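Ferritin light chain (Trichoplusia ni, PDB 1Z6O) stores iron in a soluble, non-toxic form, as the light chain that aids nucleation of the ferrihydrite core in a 24-subunit shell shared with heavy chains. Local coordinates at residues Q161-E164 / E165-E169; S85-I88 / D89-H93; A118-H121 / E122-L126; T67-A70 / G71-K74. All coordinates share one frame; numbering follows the deposited sequence.

Contact 1: residues Q161-E164 / E165-E169. With CA (calcium ion), chain Z; FE (Fe (III) ion), chain Y.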
loop_
_atom_site.group_PDB
_atom_site.type_symbol
_atom_site.label_atom_id
_atom_site.label_comp_id
_atom_site.label_asym_id
_atom_site.label_seq_id
_atom_site.Cartn_x
_atom_site.Cartn_y
_atom_site.Cartn_z
ATOM N N GLN A 161 40.898 -28.540 1.641
ATOM C CA GLN A 161 39.973 -27.445 1.328
ATOM C C GLN A 161 39.018 -27.196 2.500
ATOM O O GLN A 161 38.664 -26.050 2.784
ATOM C CB GLN A 161 39.180 -27.762 0.045
ATOM C CG GLN A 161 37.985 -26.824 -0.212
ATOM C CD GLN A 161 38.346 -25.440 -0.783
ATOM O OE1 GLN A 161 39.492 -24.963 -0.706
ATOM N NE2 GLN A 161 37.342 -24.782 -1.351
ATOM N N TYR A 162 38.592 -28.265 3.171
ATOM C CA TYR A 162 37.713 -28.122 4.341
ATOM C C TYR A 162 38.432 -27.282 5.413
ATOM O O TYR A 162 37.859 -26.342 5.974
ATOM C CB TYR A 162 37.366 -29.508 4.905
ATOM C CG TYR A 162 36.675 -29.489 6.257
ATOM C CD1 TYR A 162 35.452 -28.840 6.436
ATOM C CD2 TYR A 162 37.230 -30.156 7.346
ATOM C CE1 TYR A 162 34.794 -28.862 7.685
ATOM C CE2 TYR A 162 36.583 -30.188 8.587
ATOM C CZ TYR A 162 35.374 -29.540 8.745
ATOM O OH TYR A 162 34.758 -29.578 9.975
ATOM N N LEU A 163 39.692 -27.607 5.696
ATOM C CA LEU A 163 40.450 -26.843 6.687
ATOM C C LEU A 163 40.657 -25.400 6.226
ATOM O O LEU A 163 40.518 -24.465 7.015
ATOM C CB LEU A 163 41.817 -27.495 6.951
ATOM C CG LEU A 163 41.761 -28.859 7.655
ATOM C CD1 LEU A 163 43.147 -29.511 7.624
ATOM C CD2 LEU A 163 41.270 -28.667 9.106
ATOM N N GLU A 164 40.988 -25.217 4.952
ATOM C CA GLU A 164 41.214 -23.879 4.411
ATOM C C GLU A 164 39.988 -22.994 4.562
ATOM O O GLU A 164 40.085 -21.860 5.023
ATOM C CB GLU A 164 41.594 -23.958 2.919
ATOM C CG GLU A 164 43.014 -24.504 2.696
ATOM C CD GLU A 164 43.325 -24.850 1.242
ATOM O OE1 GLU A 164 42.519 -24.536 0.340
ATOM O OE2 GLU A 164 44.392 -25.447 0.999
ATOM N N GLU A 165 38.834 -23.532 4.186
ATOM C CA GLU A 165 37.584 -22.784 4.223
ATOM C C GLU A 165 36.954 -22.578 5.600
ATOM O O GLU A 165 36.493 -21.487 5.927
ATOM C CB GLU A 165 36.547 -23.490 3.343
ATOM C CG GLU A 165 36.867 -23.509 1.860
ATOM C CD GLU A 165 36.533 -22.190 1.193
ATOM O OE1 GLU A 165 35.635 -21.496 1.711
ATOM O OE2 GLU A 165 37.145 -21.857 0.154
ATOM N N GLU A 166 36.931 -23.628 6.405
ATOM C CA GLU A 166 36.261 -23.556 7.696
ATOM C C GLU A 166 37.097 -23.191 8.901
ATOM O O GLU A 166 36.545 -22.846 9.941
ATOM C CB GLU A 166 35.566 -24.894 7.970
ATOM C CG GLU A 166 34.574 -25.288 6.895
ATOM C CD GLU A 166 33.492 -24.240 6.707
ATOM O OE1 GLU A 166 32.864 -23.844 7.716
ATOM O OE2 GLU A 166 33.270 -23.811 5.555
ATOM N N PHE A 167 38.417 -23.268 8.784
ATOM C CA PHE A 167 39.262 -22.968 9.934
ATOM C C PHE A 167 40.358 -21.945 9.690
ATOM O O PHE A 167 40.441 -20.922 10.364
ATOM C CB PHE A 167 39.925 -24.255 10.447
ATOM C CG PHE A 167 38.943 -25.271 10.964
ATOM C CD1 PHE A 167 38.295 -26.146 10.087
ATOM C CD2 PHE A 167 38.597 -25.291 12.313
ATOM C CE1 PHE A 167 37.305 -27.026 10.549
ATOM C CE2 PHE A 167 37.608 -26.163 12.787
ATOM C CZ PHE A 167 36.960 -27.032 11.899
ATOM N N ILE A 168 41.198 -22.249 8.714
ATOM C CA ILE A 168 42.366 -21.445 8.403
ATOM C C ILE A 168 42.145 -19.962 8.110
ATOM O O ILE A 168 42.851 -19.116 8.661
ATOM C CB ILE A 168 43.152 -22.161 7.276
ATOM C CG1 ILE A 168 43.751 -23.453 7.861
ATOM C CG2 ILE A 168 44.247 -21.253 6.696
ATOM C CD1 ILE A 168 44.338 -24.421 6.817
ATOM N N GLU A 169 41.165 -19.626 7.278
ATOM C CA GLU A 169 40.928 -18.213 6.971
ATOM C C GLU A 169 40.594 -17.418 8.220
ATOM O O GLU A 169 41.174 -16.362 8.470
ATOM C CB GLU A 169 39.772 -18.040 5.987
ATOM C CG GLU A 169 39.883 -18.827 4.711
ATOM C CD GLU A 169 38.722 -18.544 3.760
ATOM O OE1 GLU A 169 37.560 -18.510 4.228
ATOM O OE2 GLU A 169 38.971 -18.364 2.546
HETATM CA CA CA Z . 41.512 -23.643 -1.466
HETATM FE FE FE Y . 36.119 -20.542 -1.262
#
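The carbonyl oxygen of L163 is held by two successive backbone donors, I168 N at 2.9 Å along a nearly straight path and F167 N at 3.0 Å on a more bent one (144°). Such sharing marks a pi-type turn: at 165-168 the helix widens, and E169 N follows with only a weak bond to E164 O, whereas E165 N still bonds Q161 O in the alpha-helical way. The wider turn is consistent with Y162 and F167, five positions apart, sharing one flank. With CG of Y162 anti to the backbone N (chi1 169°), the ring swings along the helix toward F167 and receives its edge on one face in an offset edge-to-face pair. F167 CE1 comes 3.6 Å from Y162 CZ, with the planes 79° apart. Another flank carries metal ligands. Q161 OE1 binds calcium at 2.5 Å and E164 OE1 binds the same ion at 2.3 Å, while E165 OE2 reaches iron(III) at 2.2 Å. The same residues of two neighbouring light chains complete both sites, consistent with a three-fold channel of the ferritin shell; E169 of one neighbouring light chain is a polar partner of the Q161 side chain, and H144 holds the second oxygen of E164. The cations probably offset the charge of the clustered carboxylates. Within the four-helix bundle, L163 and I168 pack on helix 122-148, while Y162 and F167 lean on I90 of helix 70-96.

Contact 2: residues S85-I88 / D89-H93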
loop_
_atom_site.group_PDB
_atom_site.type_symbol
_atom_site.label_atom_id
_atom_site.label_comp_id
_atom_site.label_asym_id
_atom_site.label_seq_id
_atom_site.Cartn_x
_atom_site.Cartn_y
_atom_site.Cartn_z
ATOM N N SER A 85 30.558 -25.278 18.485
ATOM C CA SER A 85 29.974 -25.471 17.168
ATOM C C SER A 85 30.953 -26.203 16.226
ATOM O O SER A 85 30.545 -27.069 15.443
ATOM C CB SER A 85 29.579 -24.101 16.593
ATOM O OG SER A 85 29.114 -24.236 15.270
ATOM N N LYS A 86 32.236 -25.863 16.299
ATOM C CA LYS A 86 33.239 -26.520 15.453
ATOM C C LYS A 86 33.425 -27.981 15.845
ATOM O O LYS A 86 33.731 -28.821 15.003
ATOM C CB LYS A 86 34.595 -25.812 15.547
ATOM C CG LYS A 86 34.644 -24.445 14.846
ATOM C CD LYS A 86 34.326 -24.565 13.362
ATOM C CE LYS A 86 34.399 -23.200 12.660
ATOM N NZ LYS A 86 34.040 -23.253 11.206
ATOM N N THR A 87 33.273 -28.280 17.130
ATOM C CA THR A 87 33.408 -29.660 17.592
ATOM C C THR A 87 32.382 -30.522 16.850
ATOM O O THR A 87 32.704 -31.586 16.317
ATOM C CB THR A 87 33.130 -29.780 19.114
ATOM O OG1 THR A 87 34.121 -29.042 19.840
ATOM C CG2 THR A 87 33.190 -31.248 19.560
ATOM N N ILE A 88 31.138 -30.057 16.817
ATOM C CA ILE A 88 30.087 -30.817 16.154
ATOM C C ILE A 88 30.324 -30.887 14.646
ATOM O O ILE A 88 30.124 -31.932 14.023
ATOM C CB ILE A 88 28.705 -30.209 16.476
ATOM C CG1 ILE A 88 28.394 -30.444 17.965
ATOM C CG2 ILE A 88 27.612 -30.858 15.604
ATOM C CD1 ILE A 88 27.175 -29.670 18.470
ATOM N N ASP A 89 30.764 -29.780 14.063
ATOM C CA ASP A 89 31.041 -29.752 12.631
ATOM C C ASP A 89 32.145 -30.752 12.252
ATOM O O ASP A 89 32.037 -31.449 11.242
ATOM C CB ASP A 89 31.469 -28.345 12.193
ATOM C CG ASP A 89 31.527 -28.211 10.672
ATOM O OD1 ASP A 89 32.636 -28.124 10.102
ATOM O OD2 ASP A 89 30.449 -28.214 10.043
ATOM N N ILE A 90 33.207 -30.825 13.050
ATOM C CA ILE A 90 34.292 -31.766 12.740
ATOM C C ILE A 90 33.813 -33.210 12.884
ATOM O O ILE A 90 34.148 -34.066 12.067
ATOM C CB ILE A 90 35.516 -31.529 13.653
ATOM C CG1 ILE A 90 36.121 -30.150 13.351
ATOM C CG2 ILE A 90 36.588 -32.624 13.409
ATOM C CD1 ILE A 90 37.054 -29.635 14.473
ATOM N N ILE A 91 33.034 -33.487 13.926
ATOM C CA ILE A 91 32.498 -34.836 14.115
ATOM C C ILE A 91 31.679 -35.220 12.881
ATOM O O ILE A 91 31.777 -36.341 12.381
ATOM C CB ILE A 91 31.598 -34.910 15.381
ATOM C CG1 ILE A 91 32.476 -34.840 16.641
ATOM C CG2 ILE A 91 30.757 -36.209 15.365
ATOM C CD1 ILE A 91 31.670 -34.626 17.939
ATOM N N LYS A 92 30.867 -34.293 12.386
ATOM C CA LYS A 92 30.069 -34.574 11.197
ATOM C C LYS A 92 30.955 -34.776 9.967
ATOM O O LYS A 92 30.631 -35.591 9.102
ATOM C CB LYS A 92 29.061 -33.448 10.936
ATOM C CG LYS A 92 27.909 -33.425 11.968
ATOM C CD LYS A 92 26.972 -32.249 11.722
ATOM C CE LYS A 92 25.763 -32.317 12.663
ATOM N NZ LYS A 92 24.881 -31.112 12.512
ATOM N N HIS A 93 32.073 -34.057 9.881
ATOM C CA HIS A 93 32.952 -34.234 8.725
ATOM C C HIS A 93 33.638 -35.605 8.766
ATOM O O HIS A 93 33.799 -36.269 7.737
ATOM C CB HIS A 93 34.027 -33.139 8.666
ATOM C CG HIS A 93 34.602 -32.964 7.295
ATOM N ND1 HIS A 93 34.030 -32.134 6.354
ATOM C CD2 HIS A 93 35.633 -33.585 6.672
ATOM C CE1 HIS A 93 34.684 -32.252 5.210
ATOM N NE2 HIS A 93 35.661 -33.128 5.376
#
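Two staggered torsions lay K92 alongside I88 on this alpha helix of the ferritin four-helix bundle: CG of K92 stands anti to the carbonyl carbon (chi1 -71°), and CG2 of I88 stands anti to the backbone N. Extended beyond CG, the lysine runs past the isoleucine methyl in the same direction, and the closest approach is through the CE methylene, with K92 CE 3.8 Å from I88 CG2. T87 and I91 repeat the theme one residue earlier; their side chains also lie side by side, and T87 CG2 meets I91 CD1 at 4.0 Å. Regular i to i+4 bonds carry both pairs, I91 N to T87 O at 3.1 Å and K92 N to I88 O at 3.0 Å. K86 and D89 have opposite charges, but K86 NZ lies 5.2 Å from D89 OD1, and each is engaged by helix 157-190 instead. D89 accepts a hydrogen bond from the Y162 hydroxyl, whereas K86 bonds the carbonyl of E166 and makes a cation-pi contact with F167. Part of this stretch also meets a heavy chain, where T87 and I88 pack on its L40 and K92 on its F61. Within the helix, the isoleucine stems close over the carbonyls of the preceding turn: I91 CG1 rests 3.3 Å from T87 O, and I90 CG1 lies 3.2 Å from K86 O.

Contact 3: residues A118-H121 / E122-L126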
loop_
_atom_site.group_PDB
_atom_site.type_symbol
_atom_site.label_atom_id
_atom_site.label_comp_id
_atom_site.label_asym_id
_atom_site.label_seq_id
_atom_site.Cartn_x
_atom_site.Cartn_y
_atom_site.Cartn_z
ATOM N N ALA A 118 41.445 -20.699 34.596
ATOM C CA ALA A 118 40.484 -19.645 34.290
ATOM C C ALA A 118 40.643 -18.380 35.128
ATOM O O ALA A 118 40.247 -17.298 34.691
ATOM C CB ALA A 118 39.060 -20.191 34.440
ATOM N N GLU A 119 41.218 -18.502 36.325
ATOM C CA GLU A 119 41.390 -17.330 37.196
ATOM C C GLU A 119 42.638 -16.550 36.786
ATOM O O GLU A 119 43.744 -16.888 37.194
ATOM C CB GLU A 119 41.514 -17.762 38.669
ATOM C CG GLU A 119 40.377 -18.657 39.163
ATOM C CD GLU A 119 40.603 -20.146 38.893
ATOM O OE1 GLU A 119 41.567 -20.504 38.181
ATOM O OE2 GLU A 119 39.803 -20.968 39.391
ATOM N N ASN A 120 42.463 -15.503 35.986
ATOM C CA ASN A 120 43.601 -14.710 35.511
ATOM C C ASN A 120 43.258 -13.239 35.497
ATOM O O ASN A 120 42.086 -12.880 35.442
ATOM C CB ASN A 120 43.938 -15.032 34.049
ATOM C CG ASN A 120 44.380 -16.456 33.825
ATOM O OD1 ASN A 120 45.371 -16.913 34.392
ATOM N ND2 ASN A 120 43.654 -17.164 32.959
ATOM N N HIS A 121 44.278 -12.386 35.519
ATOM C CA HIS A 121 44.020 -10.964 35.378
ATOM C C HIS A 121 43.822 -10.778 33.858
ATOM O O HIS A 121 44.068 -11.707 33.081
ATOM C CB HIS A 121 45.172 -10.109 35.947
ATOM C CG HIS A 121 46.512 -10.339 35.316
ATOM N ND1 HIS A 121 47.612 -10.735 36.050
ATOM C CD2 HIS A 121 46.964 -10.113 34.058
ATOM C CE1 HIS A 121 48.681 -10.737 35.274
ATOM N NE2 HIS A 121 48.315 -10.363 34.060
ATOM N N GLU A 122 43.365 -9.607 33.437
ATOM C CA GLU A 122 43.061 -9.359 32.030
ATOM C C GLU A 122 44.153 -9.654 31.008
ATOM O O GLU A 122 43.894 -10.321 30.006
ATOM C CB GLU A 122 42.561 -7.921 31.855
ATOM C CG GLU A 122 41.234 -7.646 32.556
ATOM C CD GLU A 122 41.385 -7.344 34.050
ATOM O OE1 GLU A 122 42.508 -7.458 34.590
ATOM O OE2 GLU A 122 40.368 -6.985 34.683
ATOM N N LEU A 123 45.366 -9.162 31.236
ATOM C CA LEU A 123 46.448 -9.420 30.281
ATOM C C LEU A 123 46.760 -10.918 30.201
ATOM O O LEU A 123 46.932 -11.464 29.110
ATOM C CB LEU A 123 47.714 -8.637 30.660
ATOM C CG LEU A 123 48.941 -8.914 29.772
ATOM C CD1 LEU A 123 48.630 -8.589 28.308
ATOM C CD2 LEU A 123 50.121 -8.071 30.258
ATOM N N GLU A 124 46.842 -11.583 31.349
ATOM C CA GLU A 124 47.111 -13.026 31.363
ATOM C C GLU A 124 46.053 -13.799 30.581
ATOM O O GLU A 124 46.375 -14.738 29.850
ATOM C CB GLU A 124 47.067 -13.609 32.780
ATOM C CG GLU A 124 48.208 -13.310 33.697
ATOM C CD GLU A 124 48.001 -13.975 35.063
ATOM O OE1 GLU A 124 46.928 -13.763 35.688
ATOM O OE2 GLU A 124 48.906 -14.717 35.506
ATOM N N ALA A 125 44.788 -13.441 30.786
ATOM C CA ALA A 125 43.689 -14.140 30.111
ATOM C C ALA A 125 43.764 -13.974 28.594
ATOM O O ALA A 125 43.558 -14.934 27.854
ATOM C CB ALA A 125 42.326 -13.633 30.636
ATOM N N LEU A 126 44.039 -12.758 28.127
ATOM C CA LEU A 126 44.149 -12.525 26.687
ATOM C C LEU A 126 45.364 -13.255 26.117
ATOM O O LEU A 126 45.312 -13.774 25.000
ATOM C CB LEU A 126 44.278 -11.029 26.386
ATOM C CG LEU A 126 43.063 -10.143 26.682
ATOM C CD1 LEU A 126 43.472 -8.683 26.524
ATOM C CD2 LEU A 126 41.933 -10.465 25.752
#
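H121 N gives a straight hydrogen bond to E124 OE1, 3.0 Å long with an angle of 167° at the hydrogen, arriving on the anti lone pair of the carboxylate. With H121 at the N-cap of helix 122-148 and E124 three residues on, this is the half of a capping box in which the side chain turns back to the N-cap amide. The carbonyl of the same residue, H121 O, starts the helical bonding by accepting A125 N at 3.0 Å, nearly along the C=O axis. The hydrogen bond from the backbone amide fixes the carboxylate end of the glutamate chain, which is extended beyond CG, and the position of the carboxylate at a helix start probably stabilises its negative charge. The imidazole is folded back over the first turn because CG of H121 lies between the backbone N and the carbonyl carbon (chi1 59°). Its edge faces L123 N, 3.4 Å from H121 CD2, and the glutamate stem lies over one ring face, modelled too close for the details to be relied on. V8 of a neighbouring light chain packs on H121, L123 and E124. In the loop before the helix, the N120 side-chain nitrogen bonds the T117 carbonyl and its oxygen bonds Y5 of that neighbouring chain. Farther out, the N120 stem lies beside the turn, where N120 CB lies 3.7 Å from E124 CB and 4.0 Å from A125 CB.

Contact 4: residues T67-A70 / G71-K74; sequences TNRA and GFSK
R69 O accepts the amide of S73 at 2.9 Å from S73 N, with an angle of 161° at the hydrogen, and this first bond of helix 70-96 places R69 at its N-cap. K74 N also hydrogen-bonds A70 O at 2.9 Å, though from above the carbonyl plane, about 35° out of it. Carbon packs round these bonds. S73 CB comes within 3.4 Å of R69 O, and R69 CB rests 3.9 Å from both CB and CD1 of F72, meeting the ring obliquely. The arginine leaves this packing by its own shape: with CG anti to the carbonyl carbon and a bend at chi2 (-69°), the chain touches F72 through CB while its guanidinium turns away to E122, the start of another helix, where R69 NE makes a salt bridge. A second acidic group, D205 of helix 197-211, steadies the helix start by taking G71 N on one carboxylate oxygen and F72 N on the other, and its negative charge probably suits the positive end of the helix dipole. The contact therefore forms a junction at one end of the bundle: S73 bonds the A59 carbonyl near the end of helix 37-61, K74 reaches the carbonyl of Q209, and F72 packs on L208 of helix 197-211 and on L126 of helix 122-148.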
loop_
_atom_site.group_PDB
_atom_site.type_symbol
_atom_site.label_atom_id
_atom_site.label_comp_id
_atom_site.label_asym_id
_atom_site.label_seq_id
_atom_site.Cartn_x
_atom_site.Cartn_y
_atom_site.Cartn_z
ATOM N N THR A 67 35.314 -9.378 39.494
ATOM C CA THR A 67 35.937 -9.041 38.211
ATOM C C THR A 67 34.955 -8.209 37.414
ATOM O O THR A 67 35.285 -7.115 36.949
ATOM C CB THR A 67 36.305 -10.314 37.441
ATOM O OG1 THR A 67 35.148 -11.163 37.341
ATOM C CG2 THR A 67 37.416 -11.056 38.187
ATOM N N ASN A 68 33.747 -8.745 37.253
ATOM C CA ASN A 68 32.655 -8.060 36.579
ATOM C C ASN A 68 33.076 -7.349 35.287
ATOM O O ASN A 68 32.838 -6.150 35.128
ATOM C CB ASN A 68 32.026 -7.048 37.566
ATOM C CG ASN A 68 30.622 -6.625 37.166
ATOM O OD1 ASN A 68 29.738 -7.460 36.996
ATOM N ND2 ASN A 68 30.409 -5.321 37.026
ATOM N N ARG A 69 33.701 -8.091 34.374
ATOM C CA ARG A 69 34.129 -7.535 33.084
ATOM C C ARG A 69 33.239 -8.147 32.008
ATOM O O ARG A 69 33.589 -9.179 31.423
ATOM C CB ARG A 69 35.582 -7.913 32.797
ATOM C CG ARG A 69 36.598 -7.435 33.828
ATOM C CD ARG A 69 36.767 -5.913 33.805
ATOM N NE ARG A 69 37.970 -5.508 34.534
ATOM C CZ ARG A 69 38.219 -4.262 34.936
ATOM N NH1 ARG A 69 37.353 -3.294 34.678
ATOM N NH2 ARG A 69 39.317 -3.992 35.631
ATOM N N ALA A 70 32.096 -7.522 31.743
ATOM C CA ALA A 70 31.156 -8.047 30.752
ATOM C C ALA A 70 31.755 -8.187 29.347
ATOM O O ALA A 70 31.373 -9.089 28.596
ATOM C CB ALA A 70 29.902 -7.171 30.708
ATOM N N GLY A 71 32.685 -7.303 28.997
ATOM C CA GLY A 71 33.319 -7.363 27.688
ATOM C C GLY A 71 34.245 -8.566 27.580
ATOM O O GLY A 71 34.226 -9.285 26.580
ATOM N N PHE A 72 35.072 -8.787 28.597
ATOM C CA PHE A 72 35.967 -9.943 28.582
ATOM C C PHE A 72 35.143 -11.226 28.622
ATOM O O PHE A 72 35.458 -12.212 27.949
ATOM C CB PHE A 72 36.923 -9.915 29.778
ATOM C CG PHE A 72 38.095 -8.992 29.591
ATOM C CD1 PHE A 72 37.943 -7.612 29.729
ATOM C CD2 PHE A 72 39.342 -9.499 29.230
ATOM C CE1 PHE A 72 39.012 -6.746 29.509
ATOM C CE2 PHE A 72 40.425 -8.645 29.004
ATOM C CZ PHE A 72 40.260 -7.262 29.144
ATOM N N SER A 73 34.075 -11.215 29.407
ATOM C CA SER A 73 33.237 -12.395 29.512
ATOM C C SER A 73 32.596 -12.724 28.157
ATOM O O SER A 73 32.543 -13.886 27.738
ATOM C CB SER A 73 32.171 -12.165 30.600
ATOM O OG SER A 73 31.465 -13.355 30.837
ATOM N N LYS A 74 32.129 -11.695 27.458
ATOM C CA LYS A 74 31.506 -11.867 26.146
ATOM C C LYS A 74 32.521 -12.411 25.128
ATOM O O LYS A 74 32.182 -13.236 24.270
ATOM C CB LYS A 74 30.967 -10.519 25.659
ATOM C CG LYS A 74 30.202 -10.573 24.353
ATOM C CD LYS A 74 29.708 -9.174 23.971
ATOM C CE LYS A 74 28.840 -9.216 22.724
ATOM N NZ LYS A 74 28.427 -7.850 22.296
#

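How the contacts relate
Along the chain the order is contact 4, contact 2, contact 3, contact 1, and the four fall into two touching pairs. Contacts 3 and 4, with centres 11 Å apart, lie at one end of the bundle, where the starts of helices 70-96 and 122-148 touch. Contacts 1 and 2, with centres 13 Å apart, touch where helices 157-190 and 70-96 pack together, nearer the chain's spatial centre. The two pairs are separated by 28 to 30 Å between centres, although helix 70-96 runs through both contact 4 and contact 2. One bundle thus spans helix starts at one end and, in contact 1, a metal-binding interface between light chains.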